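Local coordinates for protein agarase (Pseudoalteromonas fuliginea, PDB 6XJ9) that probably hydrolyses agarose or agarose-derived oligosaccharides, as a glycoside hydrolase of family GH50 from a marine bacterium, at residues Val447-Asn452 with Lys496-Ala501; Gly453-Asp458 with Val482-Thr487; Ala471-Phe476 with Thr592-Lys597; Ser489-Glu494 with Lys608-His613; Asn612-Gly617 with Val637-Phe642. All blocks are in the same frame, centred on the assembly; numbering follows the deposited sequence.

Contacts 1 and 5 are buried and lie among parallel strands; contacts 2, 3 and 4 are partly buried and lie where helices meet loops or each other. Contact 1 pairs the edge strand 449-453 with the middle strand 501-506 at their starts. Contact 5 joins strand 614-615 to the residues that lead into strand 640-643. Contacts 2 and 4 share helix 478-495, and contacts 3 and 4 share helix 584-609. Contact 4 is apolar, with no hydrogen bond across it. Contact 2 adds a bridging water and an arginine near solvent. Contact 3 combines one tyrosine hydroxyl bond with a lysine chain laid over a phenylalanine. Ser498 of contact 1 bonds to His613, which contacts 4 and 5 share.

Contact 1: Val447-Asn452 with Lys496-Ala501; sequences VPYFAN and KNSPWA
This is a buried parallel strand pairing at the start of two neighbouring strands, 449-453 and 501-506, consistent with the (beta/alpha)8 barrel of GH50 enzymes. Tyr449 and Ala501 form the bridge. The backbone N of Tyr449 donates to O of Trp500 at 2.9 Å, with an angle of 151° at the hydrogen. The same carbonyl oxygen receives a CA-H...O contact from Pro448 CA at 3.0 Å. Within the bridge pair, Ala501 CA comes to 3.4 Å from Tyr449 O in a second contact of this kind.

The tyrosine ring folds back over its partner strand. Its CG sits between the backbone N and the carbonyl carbon (chi1 67°), and this brings one ring face against Ala501. The CA of Ala501 lies over the ring centre, 4.1 Å from the centroid, in a CH-pi contact. Its CB meets Tyr449 CZ at 3.7 Å. Trp500 packs on Pro448, just before strand 449-453: its CE3 lies 3.9 Å from CD of Pro448, and Pro448 N sits at the edge of the indole. An ST turn shapes the approach, with Trp500 N donating to Ser498 OG at 3.1 Å.

Helix 478-495 covers the Tyr449 and Ala501 side through Val495. Tyr442 stacks on the Tyr449 ring. Val447 rests on helix 413-428, and Phe450 meets His713 edge-to-face.

Contact 2: Gly453-Asp458 with Val482-Thr487; sequences GWIIGD and VRANET
Ile455 and Thr487 form the close-packed part of this contact between the loop after strand 449-453 and helix 478-495. The Ile455 side chain crosses that of Thr487 at about a right angle. Its CD1 reaches past it to Ala484 CB at 3.7 Å. The methyl CG2 of Thr487 presses on the loop backbone, 3.1 Å from Trp454 O. OG1 lies anti to the carbonyl carbon (chi1 -57°), which puts CG2 anti to the backbone N and against the loop. OG1 donates to Arg483 O at 2.7 Å. This oxygen also accepts the helical bond from Thr487 N, and the two donors come from opposite faces of the carbonyl plane.

A water fills the polar side of the same region. It donates to Trp454 O and to Thr487 OG1, and accepts from Ile456 N at 2.9 Å. It thus links loop and helix where they do not bond directly.

The outer side is looser and nearer solvent. The Arg483 chain bends at chi2 and chi3 and carries its guanidinium across to the loop. NH1 donates to Ile456 O at 3.2 Å, almost straight at 176° and in the guanidinium plane. NH2 forms a salt bridge with OE2 of Glu486, which offers its anti lone pair; the 2.5 Å distance is very short and doubtful. Ile456 is exposed and points away from the helix.

Deeper in, helix 584-609 backs the apolar part, with Val602 on Ile455 and Val601 on Ala484. Gly453 continues the pairing with strand 501-506, and Ile455 N is held by Asp507.

Contact 3: Ala471-Phe476 with Thr592-Lys597; sequences AMPDVF and TAYADK
Tyr594 reaches from its helix to the backbone beside Pro473. Its OH donates to Pro473 O at 2.7 Å, with the donor tilted 18° from the carbonyl plane. CB of Met472 lies 3.3 Å from the same hydroxyl oxygen, and CE of Met472 comes up near the plane of the ring at its edge. CG2 of Val475 approaches the ring obliquely, 4.3 Å from its centroid, in an off-centre CH-pi contact. Replacing Tyr594 by an alanine would probably leave Pro473 O without this donor and open a gap beside Met472 and Val475.

Lys597 makes the second half of the contact with its aliphatic chain. CG lies over one face of the Phe476 ring, 3.7 Å from the centroid, in a CH-pi contact. CB comes to 3.6 Å from Phe476 CZ. The lysine leaves its helix with CG anti to the backbone N (chi1 179°), and the bend at chi2 carries it obliquely across the ring face.

The packing joins helix 584-609 to the end of a two-stranded antiparallel hairpin, 461-463 with 471-473. Just past that hairpin, an Asx turn sets the course of the chain: Phe476 N donates to Asp474 OD1 at 3.0 Å. Asp474 OD1 is also bonded by Thr538. Helix 537-550 lies against Phe476 and Ala593, while Val462 of the hairpin packs on Tyr594.

Contact 4: Ser489-Glu494 with Lys608-His613; sequences SVVAKE and KYLPNH
The first torsions of Tyr609 and Ser489 bring ring and CB together. In Tyr609, CG is anti to the carbonyl carbon (chi1 -66°), and this lays the ring against helix 478-495. In Ser489, OG is anti to the backbone N (chi1 -172°), which sets it above the CD1-CE1 side of that ring while CB faces the middle. Ser489 CB is 3.9 Å from the ring centroid and only 10° off the normal, a CH-pi contact over the face. The OG lies 3.7 Å from Tyr609 CE1.

The opposite face of the ring is covered by CG of Lys608, so the tyrosine is held between a helix residue across the contact and its own neighbour. A weak hydrogen bond runs from Lys608 NZ to Tyr609 OH.

One turn further along, Ala492 fits against the end of helix 584-609. Its CB touches Tyr609 CB at 3.9 Å and Tyr609 O at 3.7 Å. Leu610, the first residue to leave helical geometry, packs next, its CG against Ala492 CB at 4.0 Å. Its CD1 meets Val491 CG1 at 3.8 Å, and these two side chains cross at about a right angle. A type I turn from Leu610 leads the chain to His613, whose NE2 bonds to Ser498 O. Val488 and Val495 add to the leucine packing.

A glycine in place of Tyr609 would probably leave Ser489 CB without the ring face it packs on and Lys608 CG without its support, and open a gap between the helices.

No hydrogen bond crosses between the segments. The helices are therefore held here by shape, through apolar and CH-pi packing.

Contact 5: Asn612-Gly617 with Val637-Phe642; sequences NHMYLG and VDVISF
Asp638 and Tyr615 grip each other through two hydrogen bonds. Asp638 OD2 accepts from Tyr615 N through its anti lone pair, 2.8 Å away and nearly straight at 169°. In return Asp638 N donates to Tyr615 O at 2.8 Å. Val639 N adds a weak bond to the same carbonyl. Further along, Ser641 OG donates to Leu616 O in a very short bond of 2.5 Å. It also accepts from Arg619 N.

Apolar groups pack around these bonds. Val637 CG1 lies over one face of the Tyr615 ring, 4.2 Å from the centroid, and also touches Gly617 CA. Leu616 and Val639 run side by side, with CD2 of Leu616 3.7 Å from Val639 CB. Met614 SD reaches Val639 CG2 at 4.1 Å. Gly617 has positive phi, and a side chain there would crowd Ser641 OG.

Met614 and Leu616 bond to Val504 of strand 501-506, while Ile640 bonds to Ile665 of strand 664-666. Strand 614-615 is set beside the stretch leading into strand 640-643, so the parallel strands 501-506, 614-615, 640-643 and 664-666 follow one another. Helix 584-609 covers Tyr615 through Phe599, Val602 and Met606.

Contact 1: Val447-Asn452 with Lys496-Ala501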
# COMPACT_ATOMS: atom_id res chain seq x y z
N VAL A 447 8.67 12.54 24.59
CA VAL A 447 8.72 13.01 23.21
C VAL A 447 8.80 14.54 23.23
O VAL A 447 7.92 15.19 23.79
CB VAL A 447 7.50 12.55 22.38
CG1 VAL A 447 7.60 12.99 20.93
CG2 VAL A 447 7.29 11.04 22.46
N PRO A 448 9.83 15.14 22.58
CA PRO A 448 9.95 16.60 22.48
C PRO A 448 8.76 17.16 21.71
O PRO A 448 8.10 16.43 20.96
CB PRO A 448 11.24 16.82 21.67
CG PRO A 448 11.99 15.51 21.78
CD PRO A 448 10.93 14.44 21.88
N TYR A 449 8.47 18.45 21.92
CA TYR A 449 7.25 19.05 21.41
C TYR A 449 7.53 20.49 21.01
O TYR A 449 8.48 21.11 21.49
CB TYR A 449 6.12 18.93 22.43
CG TYR A 449 6.32 19.73 23.69
CD1 TYR A 449 6.96 19.17 24.79
CD2 TYR A 449 5.89 21.05 23.79
CE1 TYR A 449 7.15 19.90 25.95
CE2 TYR A 449 6.08 21.80 24.95
CZ TYR A 449 6.71 21.22 26.03
OH TYR A 449 6.91 21.93 27.19
N PHE A 450 6.70 21.01 20.10
CA PHE A 450 6.75 22.39 19.66
C PHE A 450 5.61 23.12 20.37
O PHE A 450 4.53 22.57 20.47
CB PHE A 450 6.65 22.44 18.14
CG PHE A 450 7.91 21.99 17.44
CD1 PHE A 450 8.30 20.65 17.44
CD2 PHE A 450 8.76 22.91 16.85
CE1 PHE A 450 9.49 20.25 16.83
CE2 PHE A 450 9.94 22.51 16.23
CZ PHE A 450 10.29 21.18 16.23
N ALA A 451 5.89 24.33 20.88
CA ALA A 451 4.87 25.16 21.51
C ALA A 451 4.48 26.31 20.58
O ALA A 451 5.14 26.55 19.56
CB ALA A 451 5.36 25.67 22.85
N ASN A 452 3.42 27.02 20.95
CA ASN A 452 2.86 28.06 20.10
C ASN A 452 2.14 29.10 20.96
O ASN A 452 1.66 28.79 22.04
CB ASN A 452 1.88 27.47 19.09
CG ASN A 452 0.58 27.03 19.72
OD1 ASN A 452 0.46 25.92 20.23
ND2 ASN A 452 -0.40 27.92 19.71
N LYS A 496 7.36 25.98 31.10
CA LYS A 496 8.01 25.87 32.40
C LYS A 496 9.49 25.52 32.22
O LYS A 496 10.03 24.76 33.03
CB LYS A 496 7.32 24.82 33.28
CG LYS A 496 5.84 25.07 33.53
CD LYS A 496 5.21 24.17 34.55
CE LYS A 496 3.74 24.49 34.73
NZ LYS A 496 3.35 24.52 36.16
N ASN A 497 10.09 26.04 31.14
CA ASN A 497 11.51 25.97 30.81
C ASN A 497 11.96 24.54 30.47
O ASN A 497 13.16 24.24 30.48
CB ASN A 497 12.40 26.62 31.88
CG ASN A 497 13.71 27.14 31.33
OD1 ASN A 497 14.79 26.68 31.72
ND2 ASN A 497 13.64 28.09 30.42
N SER A 498 11.00 23.67 30.14
CA SER A 498 11.29 22.28 29.84
C SER A 498 12.27 22.16 28.67
O SER A 498 12.06 22.78 27.64
CB SER A 498 10.04 21.50 29.55
OG SER A 498 10.37 20.16 29.23
N PRO A 499 13.32 21.31 28.80
CA PRO A 499 14.22 20.99 27.69
C PRO A 499 13.54 20.22 26.56
O PRO A 499 14.05 20.17 25.45
CB PRO A 499 15.30 20.10 28.33
CG PRO A 499 14.64 19.52 29.55
CD PRO A 499 13.69 20.60 30.04
N TRP A 500 12.36 19.66 26.86
CA TRP A 500 11.59 18.86 25.92
C TRP A 500 10.90 19.74 24.88
O TRP A 500 10.42 19.23 23.87
CB TRP A 500 10.58 17.99 26.68
CG TRP A 500 11.28 16.92 27.46
CD1 TRP A 500 11.70 17.00 28.76
CD2 TRP A 500 11.70 15.65 26.97
NE1 TRP A 500 12.34 15.83 29.12
CE2 TRP A 500 12.36 14.99 28.03
CE3 TRP A 500 11.59 15.00 25.73
CZ2 TRP A 500 12.89 13.71 27.90
CZ3 TRP A 500 12.12 13.73 25.60
CH2 TRP A 500 12.76 13.10 26.67
N ALA A 501 10.87 21.05 25.14
CA ALA A 501 10.27 22.00 24.21
C ALA A 501 11.31 22.42 23.18
O ALA A 501 12.23 23.17 23.49
CB ALA A 501 9.70 23.19 24.97

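Contact 2: Gly453-Asp458 with Val482-Thr487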
# COMPACT_ATOMS: atom_id res chain seq x y z
N GLY A 453 2.06 30.32 20.43
CA GLY A 453 1.12 31.33 20.88
C GLY A 453 0.61 32.16 19.71
O GLY A 453 1.23 32.17 18.64
N TRP A 454 -0.56 32.79 19.91
CA TRP A 454 -1.14 33.77 19.00
C TRP A 454 -1.08 35.13 19.67
O TRP A 454 -1.53 35.27 20.80
CB TRP A 454 -2.63 33.45 18.74
CG TRP A 454 -2.95 32.10 18.20
CD1 TRP A 454 -3.37 31.01 18.90
CD2 TRP A 454 -2.94 31.71 16.82
NE1 TRP A 454 -3.59 29.96 18.06
CE2 TRP A 454 -3.33 30.36 16.77
CE3 TRP A 454 -2.61 32.37 15.62
CZ2 TRP A 454 -3.43 29.66 15.57
CZ3 TRP A 454 -2.70 31.68 14.44
CH2 TRP A 454 -3.10 30.34 14.41
N ILE A 455 -0.58 36.14 18.95
CA ILE A 455 -0.64 37.51 19.46
C ILE A 455 -1.97 38.14 19.02
O ILE A 455 -2.20 38.40 17.84
CB ILE A 455 0.58 38.35 19.05
CG1 ILE A 455 1.88 37.70 19.58
CG2 ILE A 455 0.43 39.77 19.57
CD1 ILE A 455 3.14 38.40 19.12
N ILE A 456 -2.83 38.35 20.02
CA ILE A 456 -4.18 38.84 19.84
C ILE A 456 -4.37 39.99 20.82
O ILE A 456 -3.82 39.95 21.92
CB ILE A 456 -5.20 37.72 20.11
CG1 ILE A 456 -5.09 36.56 19.11
CG2 ILE A 456 -6.62 38.25 20.21
CD1 ILE A 456 -5.31 36.93 17.66
N GLY A 457 -5.16 40.99 20.43
CA GLY A 457 -5.37 42.13 21.32
C GLY A 457 -6.14 43.26 20.65
O GLY A 457 -6.63 43.12 19.53
N ASP A 458 -6.20 44.39 21.37
CA ASP A 458 -6.96 45.54 20.93
C ASP A 458 -6.00 46.63 20.45
O ASP A 458 -6.40 47.78 20.32
CB ASP A 458 -7.87 46.05 22.05
CG ASP A 458 -9.01 45.10 22.42
OD1 ASP A 458 -9.61 44.51 21.49
OD2 ASP A 458 -9.29 44.97 23.62
N VAL A 482 3.07 45.26 24.37
CA VAL A 482 2.45 44.74 25.59
C VAL A 482 1.86 43.35 25.31
O VAL A 482 2.14 42.41 26.04
CB VAL A 482 1.40 45.72 26.17
CG1 VAL A 482 0.67 45.15 27.37
CG2 VAL A 482 1.99 47.08 26.51
N ARG A 483 1.10 43.22 24.22
CA ARG A 483 0.37 41.99 23.94
C ARG A 483 1.31 40.87 23.50
O ARG A 483 1.06 39.70 23.80
CB ARG A 483 -0.76 42.24 22.93
CG ARG A 483 -1.98 42.95 23.52
CD ARG A 483 -2.98 41.96 24.08
NE ARG A 483 -2.68 41.44 25.41
CZ ARG A 483 -2.86 40.17 25.81
NH1 ARG A 483 -3.29 39.25 24.96
NH2 ARG A 483 -2.56 39.83 27.05
N ALA A 484 2.37 41.22 22.77
CA ALA A 484 3.40 40.26 22.39
C ALA A 484 4.02 39.67 23.66
O ALA A 484 4.08 38.45 23.81
CB ALA A 484 4.46 40.93 21.54
N ASN A 485 4.47 40.56 24.55
CA ASN A 485 5.09 40.18 25.82
C ASN A 485 4.17 39.24 26.59
O ASN A 485 4.58 38.17 27.01
CB ASN A 485 5.42 41.40 26.67
CG ASN A 485 6.69 42.09 26.22
OD1 ASN A 485 7.57 41.45 25.65
ND2 ASN A 485 6.80 43.39 26.49
N GLU A 486 2.90 39.64 26.73
CA GLU A 486 1.91 38.91 27.50
C GLU A 486 1.63 37.54 26.88
O GLU A 486 1.47 36.55 27.60
CB GLU A 486 0.65 39.75 27.64
CG GLU A 486 0.69 40.69 28.84
CD GLU A 486 -0.35 41.80 28.92
OE1 GLU A 486 -0.09 42.78 29.67
OE2 GLU A 486 -1.39 41.70 28.24
N THR A 487 1.54 37.48 25.54
CA THR A 487 1.38 36.21 24.85
C THR A 487 2.56 35.29 25.17
O THR A 487 2.39 34.12 25.50
CB THR A 487 1.25 36.42 23.33
OG1 THR A 487 0.14 37.30 23.14
CG2 THR A 487 1.05 35.14 22.55
O HOH W 1 -2.67 37.14 22.61

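Contact 3: Ala471-Phe476 with Thr592-Lys597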
# COMPACT_ATOMS: atom_id res chain seq x y z
N ALA A 471 -6.78 41.57 8.76
CA ALA A 471 -6.13 42.66 9.47
C ALA A 471 -4.74 42.23 9.93
O ALA A 471 -4.46 41.04 10.06
CB ALA A 471 -7.00 43.09 10.63
N MET A 472 -3.87 43.21 10.15
CA MET A 472 -2.52 42.95 10.61
C MET A 472 -2.24 43.87 11.79
O MET A 472 -2.86 44.92 11.92
CB MET A 472 -1.51 43.19 9.48
CG MET A 472 -1.56 42.10 8.42
SD MET A 472 -0.89 40.54 9.06
CE MET A 472 0.87 40.85 8.86
N PRO A 473 -1.35 43.49 12.74
CA PRO A 473 -1.07 44.36 13.89
C PRO A 473 -0.32 45.62 13.47
O PRO A 473 0.61 45.56 12.67
CB PRO A 473 -0.17 43.50 14.78
CG PRO A 473 0.46 42.51 13.82
CD PRO A 473 -0.60 42.23 12.77
N ASP A 474 -0.72 46.76 14.05
CA ASP A 474 0.17 47.91 13.93
C ASP A 474 1.29 47.73 14.94
O ASP A 474 1.12 48.02 16.13
CB ASP A 474 -0.53 49.26 14.10
CG ASP A 474 0.41 50.41 13.77
OD1 ASP A 474 1.63 50.30 14.08
OD2 ASP A 474 -0.08 51.38 13.18
N VAL A 475 2.43 47.26 14.44
CA VAL A 475 3.50 46.76 15.29
C VAL A 475 4.26 47.90 15.96
O VAL A 475 5.04 47.65 16.88
CB VAL A 475 4.42 45.77 14.54
CG1 VAL A 475 3.66 44.50 14.17
CG2 VAL A 475 5.04 46.40 13.31
N PHE A 476 4.03 49.14 15.50
CA PHE A 476 4.62 50.32 16.12
C PHE A 476 3.71 50.88 17.21
O PHE A 476 4.05 51.88 17.84
CB PHE A 476 4.99 51.38 15.07
CG PHE A 476 6.18 51.03 14.22
CD1 PHE A 476 7.47 51.24 14.69
CD2 PHE A 476 6.02 50.47 12.96
CE1 PHE A 476 8.57 50.91 13.91
CE2 PHE A 476 7.13 50.13 12.19
CZ PHE A 476 8.40 50.34 12.66
N THR A 592 9.88 45.94 4.54
CA THR A 592 10.93 45.39 5.39
C THR A 592 10.85 45.97 6.80
O THR A 592 10.97 45.24 7.77
CB THR A 592 12.34 45.61 4.81
OG1 THR A 592 12.34 45.04 3.50
CG2 THR A 592 13.44 44.97 5.63
N ALA A 593 10.64 47.30 6.90
CA ALA A 593 10.62 48.00 8.17
C ALA A 593 9.47 47.50 9.04
O ALA A 593 9.61 47.33 10.25
CB ALA A 593 10.53 49.50 7.94
N TYR A 594 8.31 47.30 8.41
CA TYR A 594 7.15 46.76 9.09
C TYR A 594 7.50 45.39 9.68
O TYR A 594 7.36 45.18 10.88
CB TYR A 594 5.91 46.74 8.19
CG TYR A 594 4.72 46.04 8.80
CD1 TYR A 594 3.81 46.74 9.58
CD2 TYR A 594 4.52 44.67 8.62
CE1 TYR A 594 2.74 46.10 10.19
CE2 TYR A 594 3.45 44.02 9.21
CZ TYR A 594 2.55 44.75 9.98
OH TYR A 594 1.50 44.12 10.58
N ALA A 595 7.97 44.48 8.83
CA ALA A 595 8.25 43.11 9.25
C ALA A 595 9.39 43.08 10.27
O ALA A 595 9.40 42.27 11.20
CB ALA A 595 8.56 42.26 8.05
N ASP A 596 10.36 43.99 10.10
CA ASP A 596 11.49 44.04 11.02
C ASP A 596 11.02 44.33 12.45
O ASP A 596 11.52 43.73 13.40
CB ASP A 596 12.53 45.06 10.54
CG ASP A 596 13.62 45.24 11.57
OD1 ASP A 596 14.59 44.47 11.55
OD2 ASP A 596 13.47 46.14 12.40
N LYS A 597 10.08 45.27 12.59
CA LYS A 597 9.55 45.63 13.89
C LYS A 597 8.69 44.49 14.43
O LYS A 597 8.77 44.16 15.61
CB LYS A 597 8.82 46.98 13.82
CG LYS A 597 8.19 47.48 15.11
CD LYS A 597 9.18 47.90 16.19
CE LYS A 597 8.54 48.58 17.39
NZ LYS A 597 9.49 48.71 18.52

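Contact 4: Ser489-Glu494 with Lys608-His613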
# COMPACT_ATOMS: atom_id res chain seq x y z
N SER A 489 4.71 35.35 27.56
CA SER A 489 4.66 35.04 28.98
C SER A 489 3.74 33.84 29.26
O SER A 489 4.09 32.96 30.05
CB SER A 489 4.23 36.24 29.79
OG SER A 489 4.38 35.94 31.17
N VAL A 490 2.58 33.80 28.61
CA VAL A 490 1.66 32.68 28.80
C VAL A 490 2.33 31.39 28.34
O VAL A 490 2.24 30.37 29.02
CB VAL A 490 0.31 32.90 28.09
CG1 VAL A 490 -0.48 31.60 28.00
CG2 VAL A 490 -0.53 33.97 28.77
N VAL A 491 2.95 31.43 27.16
CA VAL A 491 3.66 30.26 26.66
C VAL A 491 4.70 29.82 27.69
O VAL A 491 4.80 28.63 27.98
CB VAL A 491 4.30 30.52 25.27
CG1 VAL A 491 5.07 29.31 24.77
CG2 VAL A 491 3.25 30.93 24.26
N ALA A 492 5.46 30.78 28.23
CA ALA A 492 6.53 30.47 29.18
C ALA A 492 5.98 29.69 30.38
O ALA A 492 6.64 28.78 30.87
CB ALA A 492 7.21 31.74 29.64
N LYS A 493 4.78 30.03 30.83
CA LYS A 493 4.19 29.36 31.98
C LYS A 493 3.68 27.97 31.62
O LYS A 493 3.50 27.13 32.50
CB LYS A 493 3.08 30.23 32.59
CG LYS A 493 3.60 31.37 33.45
CD LYS A 493 2.64 32.52 33.54
CE LYS A 493 3.29 33.75 34.14
NZ LYS A 493 3.75 33.49 35.52
N GLU A 494 3.44 27.70 30.33
CA GLU A 494 3.00 26.38 29.92
C GLU A 494 4.21 25.46 29.78
O GLU A 494 4.09 24.27 30.07
CB GLU A 494 2.33 26.39 28.55
CG GLU A 494 1.10 27.26 28.47
CD GLU A 494 0.51 27.27 27.08
OE1 GLU A 494 1.25 27.57 26.11
OE2 GLU A 494 -0.66 26.94 26.96
N LYS A 608 12.88 37.61 26.62
CA LYS A 608 12.59 37.86 28.03
C LYS A 608 12.14 36.58 28.73
O LYS A 608 12.67 36.22 29.79
CB LYS A 608 11.63 39.04 28.20
CG LYS A 608 11.27 39.37 29.65
CD LYS A 608 10.65 40.75 29.84
CE LYS A 608 10.62 41.18 31.30
NZ LYS A 608 9.77 40.28 32.10
N TYR A 609 11.21 35.86 28.10
CA TYR A 609 10.40 34.87 28.81
C TYR A 609 10.88 33.46 28.51
O TYR A 609 10.83 32.59 29.39
CB TYR A 609 8.90 35.07 28.52
CG TYR A 609 8.36 36.36 29.07
CD1 TYR A 609 8.14 36.53 30.43
CD2 TYR A 609 8.11 37.44 28.23
CE1 TYR A 609 7.66 37.73 30.94
CE2 TYR A 609 7.65 38.65 28.72
CZ TYR A 609 7.41 38.79 30.08
OH TYR A 609 6.94 39.98 30.54
N LEU A 610 11.35 33.24 27.28
CA LEU A 610 11.79 31.91 26.88
C LEU A 610 13.20 31.99 26.28
O LEU A 610 13.44 31.50 25.18
CB LEU A 610 10.76 31.33 25.91
CG LEU A 610 9.55 30.70 26.60
CD1 LEU A 610 8.26 31.01 25.86
CD2 LEU A 610 9.75 29.20 26.76
N PRO A 611 14.15 32.65 27.00
CA PRO A 611 15.48 32.95 26.46
C PRO A 611 16.28 31.72 26.06
O PRO A 611 17.14 31.83 25.19
CB PRO A 611 16.19 33.65 27.63
CG PRO A 611 15.43 33.18 28.86
CD PRO A 611 13.99 33.14 28.38
N ASN A 612 15.98 30.56 26.67
CA ASN A 612 16.79 29.38 26.45
C ASN A 612 16.28 28.59 25.24
O ASN A 612 16.90 27.61 24.85
CB ASN A 612 16.87 28.47 27.69
CG ASN A 612 17.38 29.17 28.94
OD1 ASN A 612 16.85 28.97 30.03
ND2 ASN A 612 18.38 30.02 28.78
N HIS A 613 15.15 29.03 24.66
CA HIS A 613 14.41 28.22 23.70
C HIS A 613 14.38 28.90 22.34
O HIS A 613 14.32 30.12 22.26
CB HIS A 613 12.97 28.04 24.18
CG HIS A 613 12.86 27.09 25.31
ND1 HIS A 613 13.02 27.49 26.62
CD2 HIS A 613 12.65 25.76 25.33
CE1 HIS A 613 12.88 26.45 27.41
NE2 HIS A 613 12.66 25.37 26.64

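Contact 5: Asn612-Gly617 with Val637-Phe642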
# COMPACT_ATOMS: atom_id res chain seq x y z
N ASN A 612 15.98 30.56 26.67
CA ASN A 612 16.79 29.38 26.45
C ASN A 612 16.28 28.59 25.24
O ASN A 612 16.90 27.61 24.85
CB ASN A 612 16.87 28.47 27.69
CG ASN A 612 17.38 29.17 28.94
OD1 ASN A 612 16.85 28.97 30.03
ND2 ASN A 612 18.38 30.02 28.78
N HIS A 613 15.15 29.03 24.66
CA HIS A 613 14.41 28.22 23.70
C HIS A 613 14.38 28.90 22.34
O HIS A 613 14.32 30.12 22.26
CB HIS A 613 12.97 28.04 24.18
CG HIS A 613 12.86 27.09 25.31
ND1 HIS A 613 13.02 27.49 26.62
CD2 HIS A 613 12.65 25.76 25.33
CE1 HIS A 613 12.88 26.45 27.41
NE2 HIS A 613 12.66 25.37 26.64
N MET A 614 14.38 28.10 21.27
CA MET A 614 14.44 28.65 19.92
C MET A 614 13.12 29.32 19.57
O MET A 614 12.05 28.81 19.91
CB MET A 614 14.73 27.56 18.89
CG MET A 614 16.15 27.04 18.97
SD MET A 614 16.46 25.91 17.60
CE MET A 614 15.39 24.53 18.02
N TYR A 615 13.22 30.45 18.86
CA TYR A 615 12.09 31.15 18.29
C TYR A 615 12.02 30.78 16.81
O TYR A 615 12.99 30.99 16.08
CB TYR A 615 12.26 32.66 18.52
CG TYR A 615 11.32 33.54 17.74
CD1 TYR A 615 10.00 33.17 17.53
CD2 TYR A 615 11.74 34.77 17.25
CE1 TYR A 615 9.12 33.98 16.83
CE2 TYR A 615 10.88 35.59 16.55
CZ TYR A 615 9.57 35.20 16.34
OH TYR A 615 8.72 36.01 15.65
N LEU A 616 10.88 30.22 16.39
CA LEU A 616 10.77 29.50 15.13
C LEU A 616 9.96 30.30 14.11
O LEU A 616 9.53 29.75 13.09
CB LEU A 616 10.07 28.16 15.39
CG LEU A 616 10.75 27.27 16.42
CD1 LEU A 616 9.84 26.08 16.74
CD2 LEU A 616 12.10 26.79 15.90
N GLY A 617 9.75 31.60 14.38
CA GLY A 617 9.10 32.45 13.40
C GLY A 617 7.59 32.30 13.39
O GLY A 617 7.00 31.95 14.41
N VAL A 637 14.91 35.23 14.04
CA VAL A 637 14.48 33.87 14.36
C VAL A 637 15.67 32.92 14.38
O VAL A 637 16.67 33.14 13.70
CB VAL A 637 13.40 33.38 13.38
CG1 VAL A 637 12.26 34.39 13.28
CG2 VAL A 637 13.97 33.08 12.00
N ASP A 638 15.52 31.82 15.13
CA ASP A 638 16.51 30.75 15.16
C ASP A 638 16.29 29.86 13.94
O ASP A 638 17.25 29.34 13.36
CB ASP A 638 16.40 29.95 16.46
CG ASP A 638 16.79 30.78 17.67
OD1 ASP A 638 18.00 31.03 17.83
OD2 ASP A 638 15.89 31.20 18.41
N VAL A 639 15.02 29.68 13.58
CA VAL A 639 14.63 28.84 12.45
C VAL A 639 13.51 29.57 11.72
O VAL A 639 12.60 30.06 12.38
CB VAL A 639 14.17 27.43 12.89
CG1 VAL A 639 13.84 26.52 11.71
CG2 VAL A 639 15.18 26.75 13.81
N ILE A 640 13.59 29.64 10.39
CA ILE A 640 12.53 30.24 9.60
C ILE A 640 11.51 29.16 9.25
O ILE A 640 11.86 28.16 8.63
CB ILE A 640 13.03 30.94 8.31
CG1 ILE A 640 14.33 31.73 8.50
CG2 ILE A 640 11.93 31.85 7.77
CD1 ILE A 640 14.91 32.23 7.19
N SER A 641 10.25 29.38 9.65
CA SER A 641 9.19 28.41 9.44
C SER A 641 8.29 28.83 8.27
O SER A 641 8.02 30.01 8.08
CB SER A 641 8.39 28.21 10.71
OG SER A 641 7.94 29.46 11.20
N PHE A 642 7.88 27.83 7.46
CA PHE A 642 7.00 27.98 6.31
C PHE A 642 6.01 26.83 6.29
O PHE A 642 6.35 25.72 6.70
CB PHE A 642 7.79 27.88 5.00
CG PHE A 642 8.92 28.87 4.84
CD1 PHE A 642 10.18 28.59 5.33
CD2 PHE A 642 8.71 30.08 4.18
CE1 PHE A 642 11.22 29.49 5.16
CE2 PHE A 642 9.75 30.98 4.01
CZ PHE A 642 11.00 30.69 4.51